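Local coordinates for protein HPV18 E7 (Human papillomavirus type 18, PDB 6IWD) that probably drives quiescent host cells from G1 into S phase for viral genome replication, its C-terminal zinc-binding domain being the part present here, at residues 9-14 / 34-39. Residues are numbered along the deposited sequence; the frame is centred on the assembly and turned at random.
Sequences HTMLCM and RAFQQL
Met11, on the strand 9-14, faces Gln37 and Phe36 of the helix 34-39 with the two backbones well separated, the closest pair of CA atoms being those of Met11 and Gln37, 8.3 Å apart. Side chains alone bridge this gap, and all three are buried. Met11 points toward the helix and then curls, bent at chi2 (-80°) and again at chi3, which brings SD and CE to the Gln37 methylene while CG meets the Phe36 ring. Met11 CG lies 3.9 Å from Phe36 CE2, approaching the ring obliquely as the two side chains run antiparallel alongside each other. The sulfur makes an oblique Met-aromatic contact, with Met11 SD 5.4 Å from the centroid of the Phe36 ring and 49° off its normal. The same sulfur touches Gln37 CG at 3.9 Å, where the two chains cross at nearly a right angle. Gln37 thus offers its aliphatic part to the methionine, while its amide is gripped from both ends: Arg34 NH1, in the carbonyl plane, donates a somewhat bent bond (147°) to a lone pair of Gln37 OE1 at 3.0 Å, and Gln37 NE2 bonds to a polar side chain of another protein. Met11 also packs on Leu33 and Phe40, the latter edge-to-face with Phe36. The contact therefore joins the two-stranded antiparallel sheet, 7-14 with 21-28, to helix 30-41, whose Phe36 also packs on Leu39 of the second E7 subunit.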
ATOM      1  N   HIS B   9      -8.549  -8.732 -11.484  1.00 25.76           N
ATOM      2  CA  HIS B   9      -9.283  -8.943 -10.245  1.00 26.20           C
ATOM      3  C   HIS B   9     -10.411  -7.928 -10.154  1.00 31.93           C
ATOM      4  O   HIS B   9     -10.301  -6.813 -10.671  1.00 25.34           O
ATOM      5  CB  HIS B   9      -8.378  -8.806  -9.016  1.00 31.01           C
ATOM      6  CG  HIS B   9      -7.072  -9.519  -9.147  1.00 29.31           C
ATOM      7  ND1 HIS B   9      -6.934 -10.868  -8.900  1.00 33.37           N
ATOM      8  CD2 HIS B   9      -5.841  -9.072  -9.497  1.00 32.84           C
ATOM      9  CE1 HIS B   9      -5.676 -11.222  -9.100  1.00 31.95           C
ATOM     10  NE2 HIS B   9      -4.993 -10.152  -9.462  1.00 34.10           N
ATOM     11  N   THR B  10     -11.498  -8.312  -9.493  1.00 25.76           N
ATOM     12  CA  THR B  10     -12.601  -7.394  -9.250  1.00 28.32           C
ATOM     13  C   THR B  10     -12.709  -7.115  -7.758  1.00 27.88           C
ATOM     14  O   THR B  10     -12.699  -8.044  -6.947  1.00 30.06           O
ATOM     15  CB  THR B  10     -13.929  -7.942  -9.781  1.00 32.67           C
ATOM     16  OG1 THR B  10     -13.815  -8.168 -11.188  1.00 34.67           O
ATOM     17  CG2 THR B  10     -15.053  -6.930  -9.544  1.00 34.44           C
ATOM     18  N   MET B  11     -12.795  -5.837  -7.405  1.00 24.82           N
ATOM     19  CA  MET B  11     -12.980  -5.401  -6.026  1.00 23.38           C
ATOM     20  C   MET B  11     -14.385  -4.835  -5.877  1.00 27.49           C
ATOM     21  O   MET B  11     -14.728  -3.843  -6.528  1.00 27.14           O
ATOM     22  CB  MET B  11     -11.949  -4.343  -5.640  1.00 28.68           C
ATOM     23  CG  MET B  11     -10.513  -4.826  -5.644  1.00 31.24           C
ATOM     24  SD  MET B  11     -10.098  -5.750  -4.153  1.00 33.25           S
ATOM     25  CE  MET B  11     -10.562  -4.571  -2.885  1.00 26.73           C
ATOM     26  N   LEU B  12     -15.190  -5.453  -5.017  1.00 21.39           N
ATOM     27  CA  LEU B  12     -16.499  -4.923  -4.649  1.00 23.72           C
ATOM     28  C   LEU B  12     -16.383  -4.127  -3.359  1.00 19.80           C
ATOM     29  O   LEU B  12     -15.798  -4.599  -2.383  1.00 20.71           O
ATOM     30  CB  LEU B  12     -17.524  -6.044  -4.476  1.00 28.21           C
ATOM     31  CG  LEU B  12     -17.955  -6.724  -5.775  1.00 34.90           C
ATOM     32  CD1 LEU B  12     -18.359  -8.171  -5.514  1.00 37.51           C
ATOM     33  CD2 LEU B  12     -19.105  -5.935  -6.390  1.00 42.20           C
ATOM     34  N   CYS B  13     -16.915  -2.914  -3.365  1.00 23.71           N
ATOM     35  CA  CYS B  13     -16.902  -2.086  -2.170  1.00 21.46           C
ATOM     36  C   CYS B  13     -18.167  -1.241  -2.171  1.00 25.99           C
ATOM     37  O   CYS B  13     -18.976  -1.303  -3.100  1.00 29.74           O
ATOM     38  CB  CYS B  13     -15.630  -1.229  -2.104  1.00 23.22           C
ATOM     39  SG  CYS B  13     -15.339  -0.118  -3.541  1.00 27.30           S
ATOM     40  N   MET B  14     -18.331  -0.450  -1.116  1.00 24.39           N
ATOM     41  CA  MET B  14     -19.488   0.413  -0.940  1.00 28.39           C
ATOM     42  C   MET B  14     -19.056   1.872  -1.044  1.00 27.79           C
ATOM     43  O   MET B  14     -18.001   2.252  -0.528  1.00 24.72           O
ATOM     44  CB  MET B  14     -20.150   0.148   0.418  1.00 25.58           C
ATOM     45  CG  MET B  14     -21.508   0.814   0.621  1.00 36.73           C
ATOM     46  SD  MET B  14     -22.125   0.742   2.337  1.00 38.28           S
ATOM     47  CE  MET B  14     -20.837   1.680   3.176  1.00 33.98           C
ATOM     48  N   ARG B  34      -2.962  -7.380  -2.740  1.00 14.15           N
ATOM     49  CA  ARG B  34      -3.069  -7.444  -1.280  1.00 15.06           C
ATOM     50  C   ARG B  34      -2.900  -6.063  -0.663  1.00 14.44           C
ATOM     51  O   ARG B  34      -3.638  -5.688   0.258  1.00 12.27           O
ATOM     52  CB  ARG B  34      -2.016  -8.398  -0.707  1.00 13.27           C
ATOM     53  CG  ARG B  34      -2.250  -8.751   0.753  1.00 17.55           C
ATOM     54  CD  ARG B  34      -3.425  -9.690   0.863  1.00 19.15           C
ATOM     55  NE  ARG B  34      -3.037 -11.022   0.417  1.00 18.30           N
ATOM     56  CZ  ARG B  34      -3.853 -11.909  -0.147  1.00 20.63           C
ATOM     57  NH1 ARG B  34      -5.127 -11.621  -0.389  1.00 17.27           N
ATOM     58  NH2 ARG B  34      -3.368 -13.082  -0.503  1.00 18.14           N
ATOM     59  N   ALA B  35      -1.929  -5.292  -1.166  1.00 14.14           N
ATOM     60  CA  ALA B  35      -1.706  -3.947  -0.647  1.00 12.11           C
ATOM     61  C   ALA B  35      -2.936  -3.066  -0.839  1.00 13.11           C
ATOM     62  O   ALA B  35      -3.277  -2.260   0.035  1.00 13.76           O
ATOM     63  CB  ALA B  35      -0.482  -3.330  -1.326  1.00 12.66           C
ATOM     64  N   PHE B  36      -3.602  -3.202  -1.989  1.00 12.66           N
ATOM     65  CA  PHE B  36      -4.824  -2.458  -2.280  1.00 12.78           C
ATOM     66  C   PHE B  36      -5.961  -2.876  -1.348  1.00 13.93           C
ATOM     67  O   PHE B  36      -6.669  -2.023  -0.797  1.00 13.32           O
ATOM     68  CB  PHE B  36      -5.188  -2.687  -3.752  1.00 14.89           C
ATOM     69  CG  PHE B  36      -6.351  -1.862  -4.263  1.00 17.18           C
ATOM     70  CD1 PHE B  36      -6.533  -0.547  -3.876  1.00 19.69           C
ATOM     71  CD2 PHE B  36      -7.220  -2.402  -5.203  1.00 21.68           C
ATOM     72  CE1 PHE B  36      -7.609   0.202  -4.374  1.00 21.27           C
ATOM     73  CE2 PHE B  36      -8.283  -1.658  -5.711  1.00 21.87           C
ATOM     74  CZ  PHE B  36      -8.473  -0.359  -5.301  1.00 21.34           C
ATOM     75  N   GLN B  37      -6.143  -4.190  -1.155  1.00 14.42           N
ATOM     76  CA  GLN B  37      -7.108  -4.691  -0.171  1.00 13.64           C
ATOM     77  C   GLN B  37      -6.851  -4.088   1.212  1.00 14.24           C
ATOM     78  O   GLN B  37      -7.777  -3.615   1.879  1.00 14.88           O
ATOM     79  CB  GLN B  37      -7.044  -6.227  -0.127  1.00 14.49           C
ATOM     80  CG  GLN B  37      -7.577  -6.908  -1.385  1.00 13.98           C
ATOM     81  CD  GLN B  37      -7.275  -8.405  -1.431  1.00 18.48           C
ATOM     82  OE1 GLN B  37      -6.306  -8.882  -0.829  1.00 14.87           O
ATOM     83  NE2 GLN B  37      -8.109  -9.152  -2.155  1.00 16.91           N
ATOM     84  N   GLN B  38      -5.584  -4.059   1.640  1.00 12.85           N
ATOM     85  CA  GLN B  38      -5.257  -3.520   2.960  1.00 14.20           C
ATOM     86  C   GLN B  38      -5.657  -2.047   3.092  1.00 16.32           C
ATOM     87  O   GLN B  38      -6.058  -1.610   4.181  1.00 15.13           O
ATOM     88  CB  GLN B  38      -3.757  -3.716   3.236  1.00 12.17           C
ATOM     89  CG  GLN B  38      -3.287  -3.226   4.611  1.00 16.96           C
ATOM     90  CD  GLN B  38      -4.017  -3.918   5.762  1.00 17.58           C
ATOM     91  OE1 GLN B  38      -4.082  -5.137   5.818  1.00 16.39           O
ATOM     92  NE2 GLN B  38      -4.570  -3.133   6.678  1.00 15.56           N
ATOM     93  N   LEU B  39      -5.594  -1.278   1.997  1.00 14.12           N
ATOM     94  CA  LEU B  39      -5.979   0.134   2.077  1.00 15.30           C
ATOM     95  C   LEU B  39      -7.450   0.294   2.446  1.00 16.54           C
ATOM     96  O   LEU B  39      -7.810   1.230   3.168  1.00 15.43           O
ATOM     97  CB  LEU B  39      -5.669   0.847   0.755  1.00 14.18           C
ATOM     98  CG  LEU B  39      -4.180   0.937   0.416  1.00 13.64           C
ATOM     99  CD1 LEU B  39      -3.917   1.796  -0.840  1.00 14.46           C
ATOM    100  CD2 LEU B  39      -3.407   1.477   1.607  1.00 15.93           C
TER